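Local coordinates for uncharacterized protein (Staphylococcus aureus subsp. aureus Mu50, PDB 4QPV) that is of unknown function but belongs to the DUF1672 family and adopts an unusual fold built on a kinked-helix-beta-beta-beta repeat, at residues K146-K151 with I242-V247; D235-E240 with E280-G285. All blocks are in the same frame, centred on the assembly; numbering follows the deposited sequence.

Interaction 1: K146-K151 with I242-V247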
loop_
_atom_site.group_PDB
_atom_site.type_symbol
_atom_site.label_atom_id
_atom_site.label_comp_id
_atom_site.label_asym_id
_atom_site.label_seq_id
_atom_site.Cartn_x
_atom_site.Cartn_y
_atom_site.Cartn_z
ATOM N N LYS A 146 15.313 -3.351 -8.174
ATOM C CA LYS A 146 16.286 -4.237 -7.508
ATOM C C LYS A 146 17.633 -4.173 -8.237
ATOM O O LYS A 146 18.680 -4.126 -7.597
ATOM C CB LYS A 146 15.768 -5.686 -7.501
ATOM C CG LYS A 146 14.644 -5.937 -6.484
ATOM C CD LYS A 146 14.067 -7.331 -6.748
ATOM C CE LYS A 146 12.902 -7.643 -5.837
ATOM N NZ LYS A 146 12.419 -9.041 -6.082
ATOM N N GLU A 147 17.584 -4.156 -9.583
ATOM C CA GLU A 147 18.757 -4.100 -10.469
ATOM C C GLU A 147 19.623 -2.872 -10.215
ATOM O O GLU A 147 20.847 -2.966 -10.286
ATOM C CB GLU A 147 18.338 -4.066 -11.951
ATOM C CG GLU A 147 17.791 -5.342 -12.578
ATOM C CD GLU A 147 17.496 -5.195 -14.062
ATOM O OE1 GLU A 147 18.172 -4.369 -14.717
ATOM O OE2 GLU A 147 16.593 -5.898 -14.571
ATOM N N TYR A 148 19.003 -1.717 -9.936
ATOM C CA TYR A 148 19.771 -0.480 -9.801
ATOM C C TYR A 148 20.029 0.055 -8.396
ATOM O O TYR A 148 20.606 1.159 -8.277
ATOM C CB TYR A 148 19.100 0.599 -10.668
ATOM C CG TYR A 148 19.316 0.355 -12.147
ATOM C CD1 TYR A 148 20.535 0.653 -12.756
ATOM C CD2 TYR A 148 18.326 -0.232 -12.930
ATOM C CE1 TYR A 148 20.751 0.394 -14.110
ATOM C CE2 TYR A 148 18.534 -0.499 -14.287
ATOM C CZ TYR A 148 19.739 -0.161 -14.876
ATOM O OH TYR A 148 19.930 -0.385 -16.222
ATOM N N LYS A 149 19.671 -0.725 -7.336
ATOM C CA LYS A 149 19.870 -0.244 -5.976
ATOM C C LYS A 149 21.366 0.031 -5.684
ATOM O O LYS A 149 21.648 0.997 -4.973
ATOM C CB LYS A 149 19.198 -1.157 -4.926
ATOM C CG LYS A 149 19.717 -2.574 -4.788
ATOM C CD LYS A 149 18.766 -3.397 -3.912
ATOM C CE LYS A 149 19.255 -3.619 -2.497
ATOM N NZ LYS A 149 20.304 -4.676 -2.431
ATOM N N SER A 150 22.308 -0.756 -6.235
ATOM C CA SER A 150 23.727 -0.493 -6.005
ATOM C C SER A 150 24.210 0.761 -6.748
ATOM O O SER A 150 24.842 1.631 -6.131
ATOM C CB SER A 150 24.578 -1.705 -6.393
ATOM O OG SER A 150 25.943 -1.359 -6.267
ATOM N N LYS A 151 23.909 0.854 -8.054
ATOM C CA LYS A 151 24.344 1.967 -8.892
ATOM C C LYS A 151 23.843 3.318 -8.340
ATOM O O LYS A 151 24.631 4.257 -8.290
ATOM C CB LYS A 151 23.862 1.782 -10.344
ATOM C CG LYS A 151 24.450 2.832 -11.299
ATOM C CD LYS A 151 23.883 2.767 -12.698
ATOM C CE LYS A 151 24.595 3.762 -13.594
ATOM N NZ LYS A 151 23.902 3.912 -14.904
ATOM N N ILE A 242 17.748 12.218 -11.702
ATOM C CA ILE A 242 17.441 12.611 -13.079
ATOM C C ILE A 242 17.982 11.527 -14.006
ATOM O O ILE A 242 17.287 11.104 -14.919
ATOM C CB ILE A 242 18.033 14.011 -13.422
ATOM C CG1 ILE A 242 17.209 15.134 -12.732
ATOM C CG2 ILE A 242 18.126 14.235 -14.958
ATOM C CD1 ILE A 242 17.958 16.531 -12.718
ATOM N N ASP A 243 19.201 11.051 -13.732
ATOM C CA ASP A 243 19.830 10.033 -14.570
ATOM C C ASP A 243 19.087 8.702 -14.476
ATOM O O ASP A 243 18.824 8.090 -15.506
ATOM C CB ASP A 243 21.313 9.866 -14.222
ATOM C CG ASP A 243 22.016 8.938 -15.187
ATOM O OD1 ASP A 243 22.058 9.263 -16.399
ATOM O OD2 ASP A 243 22.540 7.896 -14.728
ATOM N N PHE A 244 18.692 8.283 -13.266
ATOM C CA PHE A 244 17.932 7.063 -13.109
ATOM C C PHE A 244 16.575 7.196 -13.848
ATOM O O PHE A 244 16.192 6.252 -14.521
ATOM C CB PHE A 244 17.754 6.719 -11.615
ATOM C CG PHE A 244 17.113 5.378 -11.297
ATOM C CD1 PHE A 244 17.195 4.314 -12.192
ATOM C CD2 PHE A 244 16.474 5.170 -10.078
ATOM C CE1 PHE A 244 16.634 3.071 -11.884
ATOM C CE2 PHE A 244 15.907 3.928 -9.768
ATOM C CZ PHE A 244 15.994 2.888 -10.672
ATOM N N SER A 245 15.890 8.372 -13.788
ATOM C CA SER A 245 14.628 8.566 -14.536
ATOM C C SER A 245 14.865 8.352 -16.040
ATOM O O SER A 245 14.074 7.669 -16.702
ATOM C CB SER A 245 14.056 9.960 -14.307
ATOM O OG SER A 245 12.921 10.153 -15.134
ATOM N N GLU A 246 15.969 8.900 -16.566
ATOM C CA GLU A 246 16.308 8.729 -17.983
ATOM C C GLU A 246 16.519 7.249 -18.328
ATOM O O GLU A 246 16.021 6.796 -19.355
ATOM C CB GLU A 246 17.538 9.572 -18.375
ATOM C CG GLU A 246 17.234 11.067 -18.320
ATOM C CD GLU A 246 16.022 11.530 -19.114
ATOM O OE1 GLU A 246 15.940 11.213 -20.321
ATOM O OE2 GLU A 246 15.136 12.184 -18.521
ATOM N N VAL A 247 17.191 6.493 -17.448
ATOM C CA VAL A 247 17.400 5.049 -17.618
ATOM C C VAL A 247 16.014 4.327 -17.671
ATOM O O VAL A 247 15.748 3.568 -18.609
ATOM C CB VAL A 247 18.324 4.488 -16.502
ATOM C CG1 VAL A 247 18.307 2.949 -16.453
ATOM C CG2 VAL A 247 19.744 5.013 -16.666
#
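Asp243 is the first residue along 242-247 to meet the other segment, and it does so across a gap: its OD2 stands 4.2 Å from NZ of Lys151, opposite charges close enough to attract but too far apart for a salt bridge. The lysine reaches toward it with an almost fully extended chain, while OD2 is hydrogen-bonded to Tyr152 OH, in the loop just beyond 146-151. Phe244, the next residue, turns to the more buried side and supplies an aromatic ring. With CG anti to the backbone N, chi1 (-173°) carries the end of the ring close to Tyr148, and CE1 of Phe244 comes to 3.7 Å from Tyr148 CB, with CZ of Phe244 close to the same carbon. The two rings lie at an oblique 49°, their centroids 5.6 Å apart, a slanted pairing without a stack; the stacking partner of Phe244 is instead Tyr152. Val247, one turn after Asp243, ends the walk. Its CG1 meets the far end of the tyrosine, 3.8 Å from CZ and 3.7 Å from OH of Tyr148, the two side chains meeting head-on. Tyr148 is therefore touched along its length, by Phe244 near its root and by Val247 at its phenol end, just where the chain leaves helix 135-147. Its hydroxyl is hydrogen-bonded to Lys251 NZ, past the end of helix 234-249. No hydrogen bond links the two segments themselves, so their direct contact rests on dispersion among two aromatic side chains and a valine methyl. Because the Tyr148 hydroxyl and Asp243 OD2 have their hydrogen-bond partners outside the two segments, the contact is apolar with a weak electrostatic edge.

Interaction 2: D235-E240 with E280-G285; sequences DNTIDE and EVIEVG
Ile282 of the strand drives its CD1 against the helix at Thr237 and Ile238, the closely packed part of this contact. CD1 of Ile282 lies 3.5 Å from Thr237 CB and equally near the backbone N of Ile238, so it bears on the main chain as well as on side chains. Its reach comes from an extended isoleucine, CD1 anti to CA (chi2 165°). The other branch of Ile282, CG2, meets Ile238 CD1 at 3.7 Å, and CD1 of Ile238 also lies 3.8 Å from CG2 of Val284, two residues on. Ile238 thus bridges two inward-facing residues of the strand. Helix and strand segments run nearly parallel, at 20°, with axes 9.0 Å apart.

On the other side of each element the chemistry changes. Asp235 and Asp239 point away from the strand, and Glu283 faces away from the helix, on the exposed side of strand 282-285. Polar groups near the helix kink are held locally: Thr237 OG1 donates to Asn236 OD1 at 2.8 Å, approaching in the carbonyl plane, and also bonds to Lys229 NZ. With no hydrogen bond crossing between the segments, 235-240 is held against 282-285 by aliphatic contact: a helix packed on an edge strand, where Thr237 offers its CB to the isoleucine while its hydroxyl is bonded to Asn236 and Lys229.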
loop_
_atom_site.group_PDB
_atom_site.type_symbol
_atom_site.label_atom_id
_atom_site.label_comp_id
_atom_site.label_asym_id
_atom_site.label_seq_id
_atom_site.Cartn_x
_atom_site.Cartn_y
_atom_site.Cartn_z
ATOM N N ASP A 235 20.219 18.430 -3.007
ATOM C CA ASP A 235 21.167 18.999 -3.965
ATOM C C ASP A 235 22.225 17.987 -4.441
ATOM O O ASP A 235 22.624 18.042 -5.605
ATOM C CB ASP A 235 21.862 20.239 -3.371
ATOM C CG ASP A 235 21.003 21.495 -3.285
ATOM O OD1 ASP A 235 19.839 21.460 -3.750
ATOM O OD2 ASP A 235 21.501 22.518 -2.772
ATOM N N ASN A 236 22.702 17.076 -3.559
ATOM C CA ASN A 236 23.752 16.147 -4.028
ATOM C C ASN A 236 23.209 14.799 -4.601
ATOM O O ASN A 236 24.003 13.956 -5.031
ATOM C CB ASN A 236 24.830 15.905 -2.940
ATOM C CG ASN A 236 24.420 15.038 -1.754
ATOM O OD1 ASN A 236 23.465 14.249 -1.794
ATOM N ND2 ASN A 236 25.153 15.171 -0.665
ATOM N N THR A 237 21.888 14.616 -4.665
ATOM C CA THR A 237 21.352 13.368 -5.196
ATOM C C THR A 237 20.395 13.647 -6.380
ATOM O O THR A 237 20.017 12.699 -7.073
ATOM C CB THR A 237 20.707 12.555 -4.030
ATOM O OG1 THR A 237 21.688 12.425 -2.994
ATOM C CG2 THR A 237 20.227 11.138 -4.450
ATOM N N ILE A 238 20.016 14.929 -6.627
ATOM C CA ILE A 238 19.094 15.267 -7.725
ATOM C C ILE A 238 19.617 14.764 -9.095
ATOM O O ILE A 238 18.843 14.163 -9.843
ATOM C CB ILE A 238 18.698 16.768 -7.792
ATOM C CG1 ILE A 238 17.664 17.072 -8.923
ATOM C CG2 ILE A 238 19.915 17.705 -7.889
ATOM C CD1 ILE A 238 16.363 16.359 -8.831
ATOM N N ASP A 239 20.899 14.998 -9.415
ATOM C CA ASP A 239 21.444 14.565 -10.711
ATOM C C ASP A 239 21.352 13.059 -10.885
ATOM O O ASP A 239 20.926 12.601 -11.943
ATOM C CB ASP A 239 22.879 15.028 -10.912
ATOM C CG ASP A 239 22.902 16.494 -11.229
ATOM O OD1 ASP A 239 22.784 16.843 -12.433
ATOM O OD2 ASP A 239 23.025 17.301 -10.284
ATOM N N GLU A 240 21.668 12.294 -9.833
ATOM C CA GLU A 240 21.587 10.829 -9.908
ATOM C C GLU A 240 20.154 10.360 -10.167
ATOM O O GLU A 240 19.963 9.438 -10.957
ATOM C CB GLU A 240 22.142 10.203 -8.627
ATOM C CG GLU A 240 23.659 10.245 -8.601
ATOM C CD GLU A 240 24.185 10.145 -7.187
ATOM O OE1 GLU A 240 24.244 11.186 -6.493
ATOM O OE2 GLU A 240 24.447 9.005 -6.744
ATOM N N GLU A 280 11.582 14.374 3.846
ATOM C CA GLU A 280 12.104 15.318 2.861
ATOM C C GLU A 280 12.559 14.489 1.676
ATOM O O GLU A 280 13.393 13.587 1.835
ATOM C CB GLU A 280 13.242 16.180 3.442
ATOM C CG GLU A 280 13.798 17.180 2.437
ATOM C CD GLU A 280 15.051 17.912 2.872
ATOM O OE1 GLU A 280 16.152 17.329 2.753
ATOM O OE2 GLU A 280 14.935 19.085 3.293
ATOM N N VAL A 281 11.974 14.721 0.513
ATOM C CA VAL A 281 12.334 13.892 -0.646
ATOM C C VAL A 281 12.711 14.697 -1.854
ATOM O O VAL A 281 12.304 15.846 -1.999
ATOM C CB VAL A 281 11.142 12.932 -1.042
ATOM C CG1 VAL A 281 10.820 11.925 0.064
ATOM C CG2 VAL A 281 9.891 13.713 -1.451
ATOM N N ILE A 282 13.424 14.038 -2.754
ATOM C CA ILE A 282 13.665 14.438 -4.126
ATOM C C ILE A 282 12.556 13.771 -4.904
ATOM O O ILE A 282 12.318 12.576 -4.679
ATOM C CB ILE A 282 15.052 13.973 -4.660
ATOM C CG1 ILE A 282 16.204 14.712 -4.012
ATOM C CG2 ILE A 282 15.112 14.067 -6.205
ATOM C CD1 ILE A 282 17.527 14.024 -4.268
ATOM N N GLU A 283 11.903 14.486 -5.828
ATOM C CA GLU A 283 10.887 13.870 -6.679
ATOM C C GLU A 283 11.237 14.142 -8.134
ATOM O O GLU A 283 11.485 15.295 -8.495
ATOM C CB GLU A 283 9.488 14.371 -6.335
ATOM C CG GLU A 283 8.374 13.537 -6.945
ATOM C CD GLU A 283 6.973 13.951 -6.529
ATOM O OE1 GLU A 283 6.798 14.441 -5.388
ATOM O OE2 GLU A 283 6.043 13.771 -7.349
ATOM N N VAL A 284 11.330 13.080 -8.949
ATOM C CA VAL A 284 11.598 13.209 -10.390
ATOM C C VAL A 284 10.535 12.415 -11.147
ATOM O O VAL A 284 10.367 11.220 -10.896
ATOM C CB VAL A 284 13.035 12.792 -10.813
ATOM C CG1 VAL A 284 13.203 12.879 -12.320
ATOM C CG2 VAL A 284 14.102 13.634 -10.111
ATOM N N GLY A 285 9.837 13.077 -12.075
ATOM C CA GLY A 285 8.836 12.401 -12.892
ATOM C C GLY A 285 9.486 11.412 -13.847
ATOM O O GLY A 285 10.588 11.666 -14.353
#

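Following the chain from the N terminus, 146-151 comes first, at the end of helix 135-147; the chain then passes through strands 154-155, 175-178 and 220-227 before entering helix 234-249. Residues 235-240 open interaction 2 on that helix, and 242-247 close the loop of interaction 1. Only later, beyond strand 259-265, does 280-285 close interaction 2, so the two loops cross. The shared helix therefore joins the end of helix 135-147 to strand 282-285 of the mixed sheet. The contacts are about 12 Å apart, centre to centre, and they also touch: Ser245 OG lies 2.9 Å from Gly285 O, a probable hydrogen bond.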